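Side-chain contacts in BB_2cx5_001 (Thermus thermophilus, PDB 3RI0), which is a designed epitope scaffold made by computational backbone grafting, built on an aminoacyl-tRNA editing domain fold and meant to present a linear epitope, probably from HIV: residues F62-S65 with R69-L72; E117-Y122 with K141-L146. The protein carries 6 engineered substitutions. All coordinates share one frame; numbering follows the deposited sequence.

Both contacts are small and purely apolar, and both lie within the aminoacyl-tRNA editing domain. Interaction 1 is buried. It lays the loop ahead of helix 72-79 against strand 59-65, through one leucine between a valine and a phenylalanine. Interaction 2 is only partly buried. It pairs a 3-10 turn with helix 140-147 through leucines alone, and its Leu120 is exposed. The two share no segment, and their centres are about 14 Å apart. They nevertheless touch: CD2 of Leu119 lies 3.8 Å from CA of Ser65. Strand 113-116 also joins them, since it pairs with strand 59-65 and runs straight into the turn of 117-122.

Interaction 1: residues F62-S65 with R69-L72; sequences FLVS and RLDL
Leu70 extends its CG away from its own backbone N (chi1 -179°), and this sends both methyls toward strand 59-65. Val64 likewise has a branch opposite its backbone N, CG1 (chi1 177°), but it is the other branch, CG2, beside that N, that faces Leu70. CG2 of Val64 then lies 4.2 Å from CD1 of Leu70 and equally close to its CB. The two side chains cross at about a right angle. The other methyl of Leu70 serves Phe62. Its CD2 comes obliquely to the ring, 4.3 Å from CG of Phe62. One leucine thus touches two alternate residues of the strand, whose side chains lie on the same side. Leu63, between them, turns to the other side, where it touches Leu115. The ring of Phe62 also meets Tyr114, with the planes at about 20°, while Leu70 reaches Tyr53 and Leu154. Directly after Leu70, Asp71 caps the following helix, its OD1 taking a hydrogen bond from Lys74 N. The arrangement is a short strand-to-helix connection folded back over its own strand: a leucine packs on one face of the sheet, and the next residue is the N-cap of helix 72-79.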
ATOM      1  N   PHE A  62      -3.765  -2.397  -5.552  1.00 17.48           N
ATOM      2  CA  PHE A  62      -3.020  -1.446  -6.367  1.00 16.76           C
ATOM      3  C   PHE A  62      -2.162  -0.531  -5.504  1.00 17.81           C
ATOM      4  O   PHE A  62      -2.660   0.178  -4.641  1.00 18.32           O
ATOM      5  CB  PHE A  62      -3.971  -0.622  -7.231  1.00 15.04           C
ATOM      6  CG  PHE A  62      -4.729  -1.442  -8.237  1.00 14.55           C
ATOM      7  CD1 PHE A  62      -5.951  -2.018  -7.902  1.00 14.97           C
ATOM      8  CD2 PHE A  62      -4.219  -1.646  -9.517  1.00 14.32           C
ATOM      9  CE1 PHE A  62      -6.665  -2.795  -8.830  1.00 15.43           C
ATOM     10  CE2 PHE A  62      -4.919  -2.425 -10.459  1.00 16.64           C
ATOM     11  CZ  PHE A  62      -6.147  -2.994 -10.110  1.00 15.81           C
ATOM     12  N   LEU A  63      -0.859  -0.565  -5.749  1.00 17.60           N
ATOM     13  CA  LEU A  63       0.097   0.243  -4.999  1.00 18.71           C
ATOM     14  C   LEU A  63       0.403   1.475  -5.860  1.00 20.77           C
ATOM     15  O   LEU A  63       1.050   1.371  -6.909  1.00 20.17           O
ATOM     16  CB  LEU A  63       1.350  -0.587  -4.740  1.00 17.85           C
ATOM     17  CG  LEU A  63       0.973  -1.963  -4.183  1.00 17.71           C
ATOM     18  CD1 LEU A  63       2.193  -2.858  -4.128  1.00 18.72           C
ATOM     19  CD2 LEU A  63       0.356  -1.803  -2.801  1.00 18.83           C
ATOM     20  N   VAL A  64      -0.068   2.634  -5.407  1.00 20.69           N
ATOM     21  CA  VAL A  64       0.084   3.874  -6.158  1.00 21.37           C
ATOM     22  C   VAL A  64       0.977   4.903  -5.498  1.00 22.37           C
ATOM     23  O   VAL A  64       0.970   5.065  -4.277  1.00 23.62           O
ATOM     24  CB  VAL A  64      -1.306   4.533  -6.385  1.00 20.48           C
ATOM     25  CG1 VAL A  64      -1.151   5.872  -7.095  1.00 19.36           C
ATOM     26  CG2 VAL A  64      -2.191   3.595  -7.186  1.00 20.64           C
ATOM     27  N   SER A  65       1.751   5.607  -6.313  1.00 21.90           N
ATOM     28  CA  SER A  65       2.619   6.651  -5.801  1.00 22.43           C
ATOM     29  C   SER A  65       1.737   7.672  -5.088  1.00 22.99           C
ATOM     30  O   SER A  65       0.596   7.902  -5.482  1.00 23.40           O
ATOM     31  CB  SER A  65       3.368   7.328  -6.947  1.00 21.86           C
ATOM     32  OG  SER A  65       4.089   8.455  -6.477  1.00 22.66           O
ATOM     33  N   ARG A  69      -2.976   9.606  -8.864  1.00 28.28           N
ATOM     34  CA  ARG A  69      -4.274   9.068  -8.514  1.00 31.59           C
ATOM     35  C   ARG A  69      -4.530   7.955  -9.536  1.00 30.70           C
ATOM     36  O   ARG A  69      -4.204   8.082 -10.719  1.00 29.16           O
ATOM     37  CB  ARG A  69      -5.361  10.161  -8.496  1.00 35.33           C
ATOM     38  CG  ARG A  69      -5.507  11.020  -9.738  1.00 39.17           C
ATOM     39  CD  ARG A  69      -5.733  12.521  -9.406  1.00 43.67           C
ATOM     40  NE  ARG A  69      -6.081  12.812  -8.008  1.00 46.88           N
ATOM     41  CZ  ARG A  69      -6.371  14.031  -7.548  1.00 48.50           C
ATOM     42  NH1 ARG A  69      -6.362  15.075  -8.367  1.00 48.82           N
ATOM     43  NH2 ARG A  69      -6.653  14.211  -6.264  1.00 49.69           N
ATOM     44  N   LEU A  70      -5.058   6.840  -9.045  1.00 30.34           N
ATOM     45  CA  LEU A  70      -5.318   5.668  -9.866  1.00 29.83           C
ATOM     46  C   LEU A  70      -6.276   5.853 -11.039  1.00 29.05           C
ATOM     47  O   LEU A  70      -7.410   6.296 -10.865  1.00 27.76           O
ATOM     48  CB  LEU A  70      -5.845   4.533  -8.993  1.00 30.36           C
ATOM     49  CG  LEU A  70      -6.124   3.236  -9.755  1.00 29.75           C
ATOM     50  CD1 LEU A  70      -4.812   2.658 -10.299  1.00 28.33           C
ATOM     51  CD2 LEU A  70      -6.798   2.243  -8.832  1.00 30.34           C
ATOM     52  N   ASP A  71      -5.815   5.502 -12.233  1.00 28.81           N
ATOM     53  CA  ASP A  71      -6.660   5.593 -13.412  1.00 28.54           C
ATOM     54  C   ASP A  71      -7.425   4.276 -13.448  1.00 28.74           C
ATOM     55  O   ASP A  71      -6.881   3.246 -13.844  1.00 27.18           O
ATOM     56  CB  ASP A  71      -5.820   5.730 -14.679  1.00 28.06           C
ATOM     57  CG  ASP A  71      -6.674   5.915 -15.925  1.00 29.13           C
ATOM     58  OD1 ASP A  71      -7.714   5.233 -16.023  1.00 26.14           O
ATOM     59  OD2 ASP A  71      -6.301   6.734 -16.800  1.00 29.01           O
ATOM     60  N   LEU A  72      -8.676   4.305 -13.006  1.00 30.21           N
ATOM     61  CA  LEU A  72      -9.495   3.097 -12.984  1.00 31.19           C
ATOM     62  C   LEU A  72      -9.691   2.489 -14.368  1.00 31.46           C
ATOM     63  O   LEU A  72     -10.022   1.307 -14.492  1.00 30.72           O
ATOM     64  CB  LEU A  72     -10.850   3.391 -12.342  1.00 32.76           C
ATOM     65  CG  LEU A  72     -10.785   3.590 -10.830  1.00 32.82           C
ATOM     66  CD1 LEU A  72     -12.146   4.007 -10.319  1.00 34.05           C
ATOM     67  CD2 LEU A  72     -10.323   2.302 -10.164  1.00 31.50           C
TER

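Interaction 2: residues E117-Y122 with K141-L146; sequences EDLLGY and KELLAL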
ATOM      1  N   GLU A 117       4.341   2.096 -11.821  1.00 23.17           N
ATOM      2  CA  GLU A 117       5.732   2.172 -12.293  1.00 23.71           C
ATOM      3  C   GLU A 117       6.527   3.359 -11.759  1.00 23.50           C
ATOM      4  O   GLU A 117       7.751   3.287 -11.658  1.00 24.21           O
ATOM      5  CB  GLU A 117       5.793   2.150 -13.829  1.00 24.33           C
ATOM      6  CG  GLU A 117       4.808   3.067 -14.564  1.00 26.92           C
ATOM      7  CD  GLU A 117       4.998   3.004 -16.087  1.00 29.86           C
ATOM      8  OE1 GLU A 117       5.092   1.887 -16.648  1.00 28.61           O
ATOM      9  OE2 GLU A 117       5.053   4.077 -16.720  1.00 31.18           O
ATOM     10  N   ASP A 118       5.850   4.446 -11.404  1.00 24.90           N
ATOM     11  CA  ASP A 118       6.546   5.614 -10.872  1.00 25.79           C
ATOM     12  C   ASP A 118       7.234   5.331  -9.541  1.00 25.63           C
ATOM     13  O   ASP A 118       8.158   6.045  -9.157  1.00 24.98           O
ATOM     14  CB  ASP A 118       5.588   6.799 -10.713  1.00 27.03           C
ATOM     15  CG  ASP A 118       5.194   7.419 -12.051  1.00 27.96           C
ATOM     16  OD1 ASP A 118       5.717   6.975 -13.102  1.00 29.12           O
ATOM     17  OD2 ASP A 118       4.360   8.348 -12.052  1.00 24.53           O
ATOM     18  N   LEU A 119       6.794   4.298  -8.830  1.00 25.32           N
ATOM     19  CA  LEU A 119       7.411   3.961  -7.548  1.00 26.05           C
ATOM     20  C   LEU A 119       8.829   3.413  -7.735  1.00 25.81           C
ATOM     21  O   LEU A 119       9.680   3.586  -6.863  1.00 24.95           O
ATOM     22  CB  LEU A 119       6.552   2.943  -6.789  1.00 23.98           C
ATOM     23  CG  LEU A 119       5.261   3.486  -6.166  1.00 25.15           C
ATOM     24  CD1 LEU A 119       4.441   2.346  -5.577  1.00 23.34           C
ATOM     25  CD2 LEU A 119       5.610   4.500  -5.083  1.00 25.50           C
ATOM     26  N   LEU A 120       9.084   2.773  -8.874  1.00 27.39           N
ATOM     27  CA  LEU A 120      10.414   2.221  -9.146  1.00 28.62           C
ATOM     28  C   LEU A 120      11.389   3.381  -9.351  1.00 28.29           C
ATOM     29  O   LEU A 120      12.603   3.194  -9.401  1.00 27.68           O
ATOM     30  CB  LEU A 120      10.392   1.348 -10.405  1.00 29.49           C
ATOM     31  CG  LEU A 120       9.349   0.231 -10.525  1.00 28.97           C
ATOM     32  CD1 LEU A 120       9.532  -0.486 -11.846  1.00 28.77           C
ATOM     33  CD2 LEU A 120       9.487  -0.742  -9.379  1.00 29.95           C
ATOM     34  N   GLY A 121      10.834   4.588  -9.441  1.00 28.90           N
ATOM     35  CA  GLY A 121      11.639   5.776  -9.654  1.00 27.47           C
ATOM     36  C   GLY A 121      12.454   6.271  -8.471  1.00 27.75           C
ATOM     37  O   GLY A 121      13.192   7.249  -8.602  1.00 27.34           O
ATOM     38  N   TYR A 122      12.344   5.623  -7.317  1.00 26.63           N
ATOM     39  CA  TYR A 122      13.110   6.069  -6.161  1.00 24.91           C
ATOM     40  C   TYR A 122      14.007   4.989  -5.582  1.00 25.22           C
ATOM     41  O   TYR A 122      13.841   3.806  -5.876  1.00 26.12           O
ATOM     42  CB  TYR A 122      12.173   6.560  -5.061  1.00 23.90           C
ATOM     43  CG  TYR A 122      11.163   7.597  -5.492  1.00 22.89           C
ATOM     44  CD1 TYR A 122       9.906   7.218  -5.958  1.00 22.85           C
ATOM     45  CD2 TYR A 122      11.451   8.955  -5.404  1.00 22.51           C
ATOM     46  CE1 TYR A 122       8.956   8.168  -6.316  1.00 21.75           C
ATOM     47  CE2 TYR A 122      10.511   9.916  -5.760  1.00 21.83           C
ATOM     48  CZ  TYR A 122       9.260   9.510  -6.212  1.00 22.30           C
ATOM     49  OH  TYR A 122       8.297  10.441  -6.519  1.00 21.89           O
ATOM     50  N   LYS A 141      12.456  -2.780  -5.015  1.00 21.26           N
ATOM     51  CA  LYS A 141      12.771  -4.180  -5.262  1.00 21.60           C
ATOM     52  C   LYS A 141      12.185  -5.054  -4.163  1.00 20.51           C
ATOM     53  O   LYS A 141      11.602  -6.106  -4.437  1.00 19.55           O
ATOM     54  CB  LYS A 141      14.290  -4.381  -5.338  1.00 23.28           C
ATOM     55  CG  LYS A 141      14.710  -5.432  -6.361  1.00 28.00           C
ATOM     56  CD  LYS A 141      16.204  -5.776  -6.294  1.00 31.22           C
ATOM     57  CE  LYS A 141      16.577  -6.805  -7.369  1.00 32.85           C
ATOM     58  NZ  LYS A 141      17.917  -7.442  -7.181  1.00 32.24           N
ATOM     59  N   GLU A 142      12.345  -4.619  -2.916  1.00 20.38           N
ATOM     60  CA  GLU A 142      11.815  -5.360  -1.780  1.00 20.31           C
ATOM     61  C   GLU A 142      10.300  -5.339  -1.817  1.00 20.83           C
ATOM     62  O   GLU A 142       9.658  -6.368  -1.648  1.00 23.43           O
ATOM     63  CB  GLU A 142      12.318  -4.762  -0.466  1.00 22.46           C
ATOM     64  CG  GLU A 142      13.827  -4.892  -0.276  1.00 22.99           C
ATOM     65  CD  GLU A 142      14.322  -4.273   1.020  1.00 24.32           C
ATOM     66  OE1 GLU A 142      14.114  -3.058   1.228  1.00 22.21           O
ATOM     67  OE2 GLU A 142      14.926  -5.011   1.828  1.00 25.13           O
ATOM     68  N   LEU A 143       9.723  -4.168  -2.052  1.00 20.52           N
ATOM     69  CA  LEU A 143       8.271  -4.047  -2.112  1.00 19.73           C
ATOM     70  C   LEU A 143       7.715  -5.080  -3.093  1.00 20.88           C
ATOM     71  O   LEU A 143       6.720  -5.747  -2.798  1.00 20.28           O
ATOM     72  CB  LEU A 143       7.869  -2.625  -2.540  1.00 18.43           C
ATOM     73  CG  LEU A 143       6.363  -2.326  -2.584  1.00 20.50           C
ATOM     74  CD1 LEU A 143       5.744  -2.566  -1.207  1.00 17.19           C
ATOM     75  CD2 LEU A 143       6.132  -0.896  -3.021  1.00 19.70           C
ATOM     76  N   LEU A 144       8.360  -5.207  -4.253  1.00 19.55           N
ATOM     77  CA  LEU A 144       7.933  -6.165  -5.270  1.00 21.05           C
ATOM     78  C   LEU A 144       8.097  -7.604  -4.806  1.00 21.81           C
ATOM     79  O   LEU A 144       7.255  -8.453  -5.110  1.00 21.39           O
ATOM     80  CB  LEU A 144       8.734  -5.966  -6.564  1.00 21.88           C
ATOM     81  CG  LEU A 144       8.407  -4.741  -7.415  1.00 23.68           C
ATOM     82  CD1 LEU A 144       9.412  -4.606  -8.552  1.00 24.05           C
ATOM     83  CD2 LEU A 144       6.983  -4.871  -7.958  1.00 24.00           C
ATOM     84  N   ALA A 145       9.181  -7.882  -4.080  1.00 21.53           N
ATOM     85  CA  ALA A 145       9.431  -9.233  -3.586  1.00 22.18           C
ATOM     86  C   ALA A 145       8.412  -9.604  -2.516  1.00 22.12           C
ATOM     87  O   ALA A 145       8.028 -10.758  -2.388  1.00 23.67           O
ATOM     88  CB  ALA A 145      10.845  -9.340  -3.018  1.00 22.47           C
ATOM     89  N   LEU A 146       7.984  -8.607  -1.751  1.00 22.00           N
ATOM     90  CA  LEU A 146       7.015  -8.790  -0.675  1.00 22.18           C
ATOM     91  C   LEU A 146       5.614  -9.030  -1.192  1.00 22.75           C
ATOM     92  O   LEU A 146       4.906  -9.934  -0.746  1.00 23.21           O
ATOM     93  CB  LEU A 146       6.966  -7.541   0.206  1.00 20.62           C
ATOM     94  CG  LEU A 146       7.861  -7.410   1.425  1.00 21.53           C
ATOM     95  CD1 LEU A 146       7.753  -5.989   1.961  1.00 20.48           C
ATOM     96  CD2 LEU A 146       7.434  -8.427   2.479  1.00 20.61           C
TER
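This is apolar leucine packing between a 3-10 turn and a helix, in a partly buried part of the fold, where the loop after strand 113-116 meets helix 140-147. Two leucine pairs make it, Leu120 with Leu144 and Leu119 with Leu143. In the first, CD2 of Leu120 meets CD1 of Leu144 at 4.0 Å, methyl to methyl. These two side chains cross at about a right angle. Each carries its CG opposite its own carbonyl carbon; for Leu120 (chi1 -52°) this brings CD2 round to the helix, although its CB does not point there. The second pair is buried and looser, with CD1 of Leu119 lying 4.5 Å from CD2 of Leu143. The contact is thus slight, two methyl meetings from adjacent residues on each side. The turn is held by its own backbone, Leu120 N bonding to Glu117 O at 3.1 Å. On the helix, Ala145 N bonds to Lys141 O at 3.0 Å. A bound glycerol, probably from the crystallisation liquor, lies near Leu144. Leu115 of strand 113-116 touches Leu120, Leu143 and Leu144, and Val151 of strand 150-152 touches Leu120 and Leu144, so turn and helix meet over two paired parallel strands.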